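Local coordinates for protein dehydroascorbate reductase (Chlamydomonas reinhardtii, PDB 5XFT) that probably catalyses the glutathione-dependent reduction of dehydroascorbate to ascorbate, as a DHAR-family member of the glutathione S-transferase superfamily, at residues A[79-82]-A[83-87]; A[106-109]-A[110-114]; A[127-130]-A[131-134]; A[176-179]-A[180-183]. One frame throughout, in Å; residues are numbered along the deposited sequence.

Contact 1. Residues A[79-82]-A[83-87]; sequences VVHL and EKQHP
One face of the H81 imidazole is covered by Q85, one turn further along, and the H86 ring receives L82 O at its edge, near the ring plane. The pairs sit at the C-terminal end of helix 75-85, H86 just past it, in the thioredoxin-like N-terminal domain of the glutathione S-transferase fold. Over H81 the touching atom is Q85 CG, which stands 3.8 Å from the ring centroid in a CH-pi contact, displaced toward the rim on the NE2 side. With CG beside the backbone N (chi1 -60°) and a second bend at chi2, Q85 turns its amide to within 27° of the imidazole plane. H81 NE2 also makes a weak hydrogen bond to E65. Near the helix end, L82 CD1 meets H86 CD2 at 3.9 Å, the two side chains running at about a right angle; L82 also packs on A30 and Y31 of helix 22-33. H86 is the first residue to leave helical backbone angles, yet its N still donates to L82 O at 2.9 Å. The two oxygens of the E83 carboxylate have separate partners: OE2 accepts from L91 N and S90 OG, and OE1 accepts a hydrogen bond from a water 2.9 Å away. The same water donates its other hydrogen bond to V79 O, 3.0 Å away, although V79 O already accepts from E83 N.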
loop_
_atom_site.group_PDB
_atom_site.type_symbol
_atom_site.label_atom_id
_atom_site.label_comp_id
_atom_site.label_asym_id
_atom_site.label_seq_id
_atom_site.Cartn_x
_atom_site.Cartn_y
_atom_site.Cartn_z
ATOM N N VAL A 79 9.738 2.893 -6.500
ATOM C CA VAL A 79 8.733 3.347 -7.463
ATOM C C VAL A 79 9.268 4.492 -8.313
ATOM O O VAL A 79 8.864 4.645 -9.475
ATOM C CB VAL A 79 7.412 3.736 -6.772
ATOM C CG1 VAL A 79 6.794 2.524 -6.075
ATOM C CG2 VAL A 79 7.618 4.905 -5.813
ATOM N N VAL A 80 10.183 5.304 -7.774
ATOM C CA VAL A 80 10.741 6.387 -8.584
ATOM C C VAL A 80 11.717 5.838 -9.620
ATOM O O VAL A 80 11.695 6.241 -10.790
ATOM C CB VAL A 80 11.397 7.445 -7.680
ATOM C CG1 VAL A 80 12.119 8.483 -8.519
ATOM C CG2 VAL A 80 10.341 8.104 -6.815
ATOM N N HIS A 81 12.589 4.915 -9.208
ATOM C CA HIS A 81 13.426 4.191 -10.162
ATOM C C HIS A 81 12.572 3.515 -11.228
ATOM O O HIS A 81 12.914 3.509 -12.417
ATOM C CB HIS A 81 14.272 3.160 -9.408
ATOM C CG HIS A 81 14.904 2.128 -10.285
ATOM N ND1 HIS A 81 16.222 2.195 -10.682
ATOM C CD2 HIS A 81 14.403 0.996 -10.837
ATOM C CE1 HIS A 81 16.505 1.154 -11.443
ATOM N NE2 HIS A 81 15.417 0.412 -11.555
ATOM N N LEU A 82 11.449 2.940 -10.808
ATOM C CA LEU A 82 10.525 2.313 -11.737
ATOM C C LEU A 82 10.037 3.316 -12.771
ATOM O O LEU A 82 10.062 3.044 -13.975
ATOM C CB LEU A 82 9.357 1.712 -10.957
ATOM C CG LEU A 82 8.310 0.934 -11.747
ATOM C CD1 LEU A 82 8.950 -0.276 -12.396
ATOM C CD2 LEU A 82 7.170 0.513 -10.842
ATOM N N GLU A 83 9.609 4.500 -12.318
ATOM C CA GLU A 83 9.091 5.494 -13.252
ATOM C C GLU A 83 10.178 6.036 -14.175
ATOM O O GLU A 83 9.890 6.410 -15.318
ATOM C CB GLU A 83 8.428 6.631 -12.479
ATOM C CG GLU A 83 7.419 7.432 -13.299
ATOM C CD GLU A 83 6.106 6.713 -13.480
ATOM O OE1 GLU A 83 5.767 5.901 -12.603
ATOM O OE2 GLU A 83 5.417 6.975 -14.488
ATOM N N LYS A 84 11.423 6.090 -13.706
ATOM C CA LYS A 84 12.503 6.559 -14.566
ATOM C C LYS A 84 12.843 5.529 -15.633
ATOM O O LYS A 84 13.051 5.877 -16.800
ATOM C CB LYS A 84 13.737 6.886 -13.729
ATOM C CG LYS A 84 14.854 7.550 -14.514
ATOM C CD LYS A 84 16.087 7.748 -13.647
ATOM C CE LYS A 84 17.239 8.310 -14.459
ATOM N NZ LYS A 84 18.536 8.257 -13.723
ATOM N N GLN A 85 12.907 4.250 -15.255
ATOM C CA GLN A 85 13.298 3.226 -16.218
ATOM C C GLN A 85 12.167 2.850 -17.170
ATOM O O GLN A 85 12.435 2.443 -18.307
ATOM C CB GLN A 85 13.806 1.980 -15.488
ATOM C CG GLN A 85 15.016 2.235 -14.604
ATOM C CD GLN A 85 16.151 2.928 -15.344
ATOM O OE1 GLN A 85 16.610 4.000 -14.940
ATOM N NE2 GLN A 85 16.610 2.318 -16.432
ATOM N N HIS A 86 10.910 2.978 -16.744
ATOM C CA HIS A 86 9.755 2.600 -17.560
ATOM C C HIS A 86 8.731 3.729 -17.549
ATOM O O HIS A 86 7.736 3.672 -16.820
ATOM C CB HIS A 86 9.128 1.299 -17.061
ATOM C CG HIS A 86 10.122 0.203 -16.841
ATOM N ND1 HIS A 86 10.445 -0.715 -17.815
ATOM C CD2 HIS A 86 10.876 -0.111 -15.761
ATOM C CE1 HIS A 86 11.351 -1.552 -17.343
ATOM N NE2 HIS A 86 11.630 -1.207 -16.099
ATOM N N PRO A 87 8.940 4.766 -18.366
ATOM C CA PRO A 87 8.007 5.906 -18.348
ATOM C C PRO A 87 6.615 5.562 -18.856
ATOM O O PRO A 87 5.651 6.239 -18.474
ATOM C CB PRO A 87 8.703 6.941 -19.246
ATOM C CG PRO A 87 10.150 6.508 -19.285
ATOM C CD PRO A 87 10.109 5.017 -19.222
HETATM O O HOH W 1 6.036 4.128 -10.317
#

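Contact 2. Residues A[106-109]-A[110-114]; sequences NFRA and ILIGP
F107 and L111, one turn apart, meet through L111 CD1, which comes to 3.5 Å from F107 CE1 and 3.7 Å from F107 CZ. The approach to the ring is slanted, and L111 CG follows close behind the methyl. L111 keeps CG beside its own backbone N (chi1 -84°), which swings the branch back along helix 103-112 toward the phenyl group. This helix belongs to the helical C-terminal half of the glutathione S-transferase fold, where it packs on helices 118-138, 153-173 and 204-212. The F107 ring also lies edge-to-face against W211 and reaches A168 and L169. The second pair is R108 with I112, on a more exposed side. Here I112 places CG1 between its backbone N and carbonyl carbon (chi1 64°), and the chain then extends so that CD1 lies 3.5 Å from R108 CG. The R108 methylenes are extended as far as CD and bend only at chi3. I112 CG1 also sits 3.3 Å from R108 O, the carbonyl that accepts the I112 N-H at 2.9 Å, close to straight on. I110 also keeps CG1 beside its backbone N, which lays it 3.1 Å from N106 O, and the residue packs on K121 and L169. Past the last full turn, a water bridges the gap between A109 O and P114 O. The contact is thus almost wholly apolar in its side chains: one flank of the helix buries carbon against its neighbours, whereas on the R108 flank the aliphatic stem pairs with I112 and the bend at chi3 turns the charged guanidinium away from I112.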
loop_
_atom_site.group_PDB
_atom_site.type_symbol
_atom_site.label_atom_id
_atom_site.label_comp_id
_atom_site.label_asym_id
_atom_site.label_seq_id
_atom_site.Cartn_x
_atom_site.Cartn_y
_atom_site.Cartn_z
ATOM N N ASN A 106 -1.863 8.457 11.590
ATOM C CA ASN A 106 -2.995 8.704 12.479
ATOM C C ASN A 106 -3.744 7.414 12.762
ATOM O O ASN A 106 -4.119 7.134 13.904
ATOM C CB ASN A 106 -3.948 9.734 11.861
ATOM C CG ASN A 106 -3.334 11.116 11.748
ATOM O OD1 ASN A 106 -2.479 11.498 12.545
ATOM N ND2 ASN A 106 -3.765 11.869 10.747
ATOM N N PHE A 107 -3.987 6.625 11.712
ATOM C CA PHE A 107 -4.677 5.349 11.864
ATOM C C PHE A 107 -3.900 4.400 12.769
ATOM O O PHE A 107 -4.492 3.676 13.586
ATOM C CB PHE A 107 -4.914 4.759 10.472
ATOM C CG PHE A 107 -4.861 3.277 10.421
ATOM C CD1 PHE A 107 -5.821 2.515 11.070
ATOM C CD2 PHE A 107 -3.873 2.643 9.688
ATOM C CE1 PHE A 107 -5.779 1.153 11.015
ATOM C CE2 PHE A 107 -3.825 1.282 9.618
ATOM C CZ PHE A 107 -4.779 0.529 10.283
ATOM N N ARG A 108 -2.578 4.409 12.657
ATOM C CA ARG A 108 -1.764 3.601 13.549
ATOM C C ARG A 108 -1.817 4.132 14.975
ATOM O O ARG A 108 -1.975 3.353 15.919
ATOM C CB ARG A 108 -0.324 3.547 13.045
ATOM C CG ARG A 108 0.616 2.840 14.002
ATOM C CD ARG A 108 2.034 2.885 13.503
ATOM N NE ARG A 108 2.506 4.255 13.380
ATOM C CZ ARG A 108 3.654 4.600 12.810
ATOM N NH1 ARG A 108 4.451 3.671 12.297
ATOM N NH2 ARG A 108 3.994 5.878 12.745
ATOM N N ALA A 109 -1.691 5.450 15.155
ATOM C CA ALA A 109 -1.760 6.011 16.499
ATOM C C ALA A 109 -3.102 5.715 17.149
ATOM O O ALA A 109 -3.200 5.647 18.380
ATOM C CB ALA A 109 -1.508 7.519 16.457
ATOM N N ILE A 110 -4.145 5.546 16.337
ATOM C CA ILE A 110 -5.438 5.126 16.856
ATOM C C ILE A 110 -5.376 3.673 17.306
ATOM O O ILE A 110 -5.846 3.325 18.396
ATOM C CB ILE A 110 -6.531 5.345 15.796
ATOM C CG1 ILE A 110 -6.769 6.842 15.577
ATOM C CG2 ILE A 110 -7.820 4.612 16.183
ATOM C CD1 ILE A 110 -7.611 7.136 14.378
ATOM N N LEU A 111 -4.781 2.802 16.484
ATOM C CA LEU A 111 -4.793 1.383 16.835
ATOM C C LEU A 111 -3.926 1.087 18.053
ATOM O O LEU A 111 -4.333 0.319 18.932
ATOM C CB LEU A 111 -4.348 0.526 15.653
ATOM C CG LEU A 111 -5.419 0.153 14.621
ATOM C CD1 LEU A 111 -4.893 -0.920 13.671
ATOM C CD2 LEU A 111 -6.710 -0.301 15.292
ATOM N N ILE A 112 -2.730 1.670 18.128
ATOM C CA ILE A 112 -1.732 1.202 19.085
ATOM C C ILE A 112 -1.123 2.346 19.888
ATOM O O ILE A 112 -0.016 2.218 20.421
ATOM C CB ILE A 112 -0.627 0.400 18.368
ATOM C CG1 ILE A 112 0.146 1.281 17.392
ATOM C CG2 ILE A 112 -1.209 -0.779 17.611
ATOM C CD1 ILE A 112 1.208 0.521 16.618
ATOM N N GLY A 113 -1.844 3.456 20.008
ATOM C CA GLY A 113 -1.332 4.608 20.713
ATOM C C GLY A 113 -1.893 4.763 22.113
ATOM O O GLY A 113 -2.754 3.996 22.555
ATOM N N PRO A 114 -1.394 5.759 22.844
ATOM C CA PRO A 114 -1.956 6.062 24.165
ATOM C C PRO A 114 -3.382 6.578 24.060
ATOM O O PRO A 114 -3.748 7.271 23.109
ATOM C CB PRO A 114 -1.015 7.143 24.712
ATOM C CG PRO A 114 0.251 6.992 23.928
ATOM C CD PRO A 114 -0.171 6.530 22.567
HETATM O O HOH W 2 -3.568 7.293 20.422
#

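Contact 3. Residues A[127-130]-A[131-134]; sequences EQLA and GMDD
M132 folds back over the preceding turn, where it meets Q128 and L129, in helix 118-138, a long helix of the all-helical C-terminal domain of the glutathione S-transferase fold. Its CB lies 3.9 Å from Q128 O, and CG, placed beside the backbone N (chi1 -60°), comes closer to the same carbonyl at 3.6 Å. SD follows on an extended chi2, past Q128 O, to a loose 4.5 Å approach to L129 CD2. The final bend at chi3 then turns CE out of line with the chain. Around this buried thioether and L129 stand L103 of helix 103-112 and L184 of helix 182-193, with L158 adding to the wall beside M132, so the two residues help to join this helix to its neighbours. The Q128 side chain has its polar partner elsewhere: OE1 accepts a hydrogen bond from K102 N. The backbone follows the regular i to i+4 pattern, from G131 N bonded to E127 O through to D134 N bonded to A130 O at 2.9 Å, the latter nearly straight at 175°. The D133 carboxylate reaches the start of helix 182-193, where OD1 makes weak hydrogen bonds to A183 N and L184 N; OD2 forms a salt bridge with R137. D134 OD1 has a long, weak ion pair with the same arginine. The D134 carboxylate also lies beside the A130 carbonyl, two acceptor groups that are not hydrogen-bonded to each other, with D134 CG 3.2 Å from A130 O.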
loop_
_atom_site.group_PDB
_atom_site.type_symbol
_atom_site.label_atom_id
_atom_site.label_comp_id
_atom_site.label_asym_id
_atom_site.label_seq_id
_atom_site.Cartn_x
_atom_site.Cartn_y
_atom_site.Cartn_z
ATOM N N GLU A 127 -9.705 14.371 9.105
ATOM C CA GLU A 127 -9.251 15.418 8.191
ATOM C C GLU A 127 -8.549 14.820 6.969
ATOM O O GLU A 127 -8.755 15.278 5.836
ATOM C CB GLU A 127 -8.332 16.400 8.917
ATOM C CG GLU A 127 -7.591 17.329 7.975
ATOM C CD GLU A 127 -6.932 18.497 8.680
ATOM O OE1 GLU A 127 -7.109 19.635 8.206
ATOM O OE2 GLU A 127 -6.234 18.287 9.696
ATOM N N GLN A 128 -7.723 13.792 7.176
ATOM C CA GLN A 128 -7.057 13.145 6.046
ATOM C C GLN A 128 -8.072 12.539 5.082
ATOM O O GLN A 128 -8.034 12.798 3.868
ATOM C CB GLN A 128 -6.091 12.075 6.557
ATOM C CG GLN A 128 -4.972 12.618 7.424
ATOM C CD GLN A 128 -3.891 13.300 6.619
ATOM O OE1 GLN A 128 -3.457 12.790 5.588
ATOM N NE2 GLN A 128 -3.441 14.456 7.088
ATOM N N LEU A 129 -8.990 11.724 5.609
ATOM C CA LEU A 129 -10.015 11.110 4.771
ATOM C C LEU A 129 -10.870 12.164 4.084
ATOM O O LEU A 129 -11.376 11.942 2.977
ATOM C CB LEU A 129 -10.892 10.186 5.609
ATOM C CG LEU A 129 -10.212 8.962 6.212
ATOM C CD1 LEU A 129 -11.203 8.189 7.065
ATOM C CD2 LEU A 129 -9.665 8.088 5.104
ATOM N N ALA A 130 -11.055 13.316 4.731
ATOM C CA ALA A 130 -11.794 14.405 4.105
ATOM C C ALA A 130 -11.032 14.958 2.907
ATOM O O ALA A 130 -11.608 15.159 1.834
ATOM C CB ALA A 130 -12.076 15.506 5.125
ATOM N N GLY A 131 -9.735 15.217 3.076
ATOM C CA GLY A 131 -8.902 15.656 1.969
ATOM C C GLY A 131 -8.980 14.733 0.769
ATOM O O GLY A 131 -9.279 15.175 -0.348
ATOM N N MET A 132 -8.732 13.438 0.997
ATOM C CA MET A 132 -8.796 12.474 -0.100
ATOM C C MET A 132 -10.178 12.460 -0.741
ATOM O O MET A 132 -10.306 12.449 -1.973
ATOM C CB MET A 132 -8.436 11.076 0.405
ATOM C CG MET A 132 -7.039 10.969 0.988
ATOM S SD MET A 132 -6.802 9.447 1.918
ATOM C CE MET A 132 -7.139 8.215 0.663
ATOM N N ASP A 133 -11.223 12.472 0.086
ATOM C CA ASP A 133 -12.589 12.390 -0.417
ATOM C C ASP A 133 -12.929 13.593 -1.293
ATOM O O ASP A 133 -13.441 13.443 -2.412
ATOM C CB ASP A 133 -13.543 12.271 0.772
ATOM C CG ASP A 133 -14.990 12.370 0.380
ATOM O OD1 ASP A 133 -15.507 11.427 -0.255
ATOM O OD2 ASP A 133 -15.611 13.399 0.717
ATOM N N ASP A 134 -12.633 14.799 -0.801
ATOM C CA ASP A 134 -12.853 16.009 -1.585
ATOM C C ASP A 134 -12.081 15.960 -2.892
ATOM O O ASP A 134 -12.628 16.267 -3.958
ATOM C CB ASP A 134 -12.446 17.246 -0.781
ATOM C CG ASP A 134 -13.317 17.461 0.437
ATOM O OD1 ASP A 134 -14.389 16.819 0.516
ATOM O OD2 ASP A 134 -12.937 18.279 1.304
#

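Contact 4. Residues A[176-179]-A[180-183]; sequences ELPA and RFTA
P178 lies alongside both R180 and F181, pointing the same way as each, in the loop that links helix 153-173 to helix 182-193 in the C-terminal domain. P178 CD packs at 3.8 Å from F181 CD2, and the approach to the phenyl ring is slanted. P178 CB lies at the same 3.8 Å from R180 NH1. R180 holds CG between its N and carbonyl carbon (chi1 66°), and its bent chain sets F181 CE2 over one face of the guanidinium, 4.1 Å above its plane and toward its rim. L177 meets F181 differently, at about a right angle, with L177 CD1 4.2 Å from F181 CD2; both residues also press on L129 of helix 118-138. The backbone forms a type I turn from P178 to F181, closed by a long bond from F181 N to P178 O at 3.3 Å, with the donor well above the carbonyl plane. F181, the N-cap residue of helix 182-193, is also the centre of an inverse gamma turn, in which T182 N bonds weakly to R180 O. The guanidinium, lying against P178 and F181, forms a salt bridge to E126 and so ties the loop to helix 118-138; the apolar neighbours may favour the pair.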
loop_
_atom_site.group_PDB
_atom_site.type_symbol
_atom_site.label_atom_id
_atom_site.label_comp_id
_atom_site.label_asym_id
_atom_site.label_seq_id
_atom_site.Cartn_x
_atom_site.Cartn_y
_atom_site.Cartn_z
ATOM N N GLU A 176 -15.981 2.935 11.479
ATOM C CA GLU A 176 -16.464 2.716 10.127
ATOM C C GLU A 176 -16.211 3.951 9.281
ATOM O O GLU A 176 -16.152 5.075 9.790
ATOM C CB GLU A 176 -17.949 2.355 10.117
ATOM C CG GLU A 176 -18.245 1.102 9.322
ATOM C CD GLU A 176 -19.482 0.388 9.811
ATOM O OE1 GLU A 176 -20.589 0.951 9.678
ATOM O OE2 GLU A 176 -19.348 -0.737 10.332
ATOM N N LEU A 177 -16.042 3.719 7.990
ATOM C CA LEU A 177 -15.889 4.803 7.032
ATOM C C LEU A 177 -17.237 5.478 6.828
ATOM O O LEU A 177 -18.167 4.837 6.316
ATOM C CB LEU A 177 -15.353 4.252 5.716
ATOM C CG LEU A 177 -14.889 5.250 4.657
ATOM C CD1 LEU A 177 -13.662 5.999 5.141
ATOM C CD2 LEU A 177 -14.604 4.534 3.351
ATOM N N PRO A 178 -17.404 6.741 7.226
ATOM C CA PRO A 178 -18.711 7.395 7.098
ATOM C C PRO A 178 -19.268 7.310 5.682
ATOM O O PRO A 178 -18.528 7.381 4.698
ATOM C CB PRO A 178 -18.421 8.846 7.497
ATOM C CG PRO A 178 -17.253 8.746 8.412
ATOM C CD PRO A 178 -16.423 7.588 7.929
ATOM N N ALA A 179 -20.591 7.147 5.595
ATOM C CA ALA A 179 -21.268 7.064 4.309
ATOM C C ALA A 179 -21.234 8.376 3.543
ATOM O O ALA A 179 -21.478 8.373 2.331
ATOM C CB ALA A 179 -22.717 6.623 4.509
ATOM N N ARG A 180 -20.940 9.490 4.212
ATOM C CA ARG A 180 -20.860 10.769 3.524
ATOM C C ARG A 180 -19.604 10.897 2.674
ATOM O O ARG A 180 -19.615 11.639 1.685
ATOM C CB ARG A 180 -20.926 11.909 4.536
ATOM C CG ARG A 180 -19.737 11.978 5.453
ATOM C CD ARG A 180 -19.818 13.210 6.315
ATOM N NE ARG A 180 -18.495 13.715 6.647
ATOM C CZ ARG A 180 -17.825 13.369 7.738
ATOM N NH1 ARG A 180 -18.360 12.511 8.599
ATOM N NH2 ARG A 180 -16.621 13.876 7.964
ATOM N N PHE A 181 -18.525 10.197 3.030
ATOM C CA PHE A 181 -17.348 10.127 2.174
ATOM C C PHE A 181 -17.675 9.274 0.958
ATOM O O PHE A 181 -17.117 8.184 0.787
ATOM C CB PHE A 181 -16.153 9.539 2.922
ATOM C CG PHE A 181 -15.607 10.431 3.991
ATOM C CD1 PHE A 181 -15.577 11.804 3.824
ATOM C CD2 PHE A 181 -15.142 9.894 5.179
ATOM C CE1 PHE A 181 -15.075 12.625 4.819
ATOM C CE2 PHE A 181 -14.650 10.709 6.179
ATOM C CZ PHE A 181 -14.615 12.077 5.997
ATOM N N THR A 182 -18.591 9.765 0.123
ATOM C CA THR A 182 -19.066 9.018 -1.036
ATOM C C THR A 182 -17.917 8.608 -1.949
ATOM O O THR A 182 -17.825 7.453 -2.386
ATOM C CB THR A 182 -20.076 9.870 -1.805
ATOM O OG1 THR A 182 -19.587 11.217 -1.893
ATOM C CG2 THR A 182 -21.418 9.868 -1.103
ATOM N N ALA A 183 -17.029 9.560 -2.246
ATOM C CA ALA A 183 -15.943 9.306 -3.184
ATOM C C ALA A 183 -14.963 8.272 -2.644
ATOM O O ALA A 183 -14.327 7.554 -3.424
ATOM C CB ALA A 183 -15.221 10.613 -3.511
#

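Contacts 3 and 4 are neighbours, their centres 10 Å apart: A130 CA of contact 3 lies 3.8 Å from F181 CE1 of contact 4, just before helix 182-193 begins. Contact 2 also touches contact 3, N106 ND2 standing 3.6 Å from Q128 CG, so helices 103-112 and 118-138 share one bundle. Contact 1 stands apart, its centre 28 to 34 Å from the centres of the others, in the thioredoxin-like domain. It packs on helix 22-33, near whose start C21 and C24 form a CxxC sequence of the thioredoxin type, consistent with the site of glutathione chemistry in relatives; the other three contacts build the helical domain.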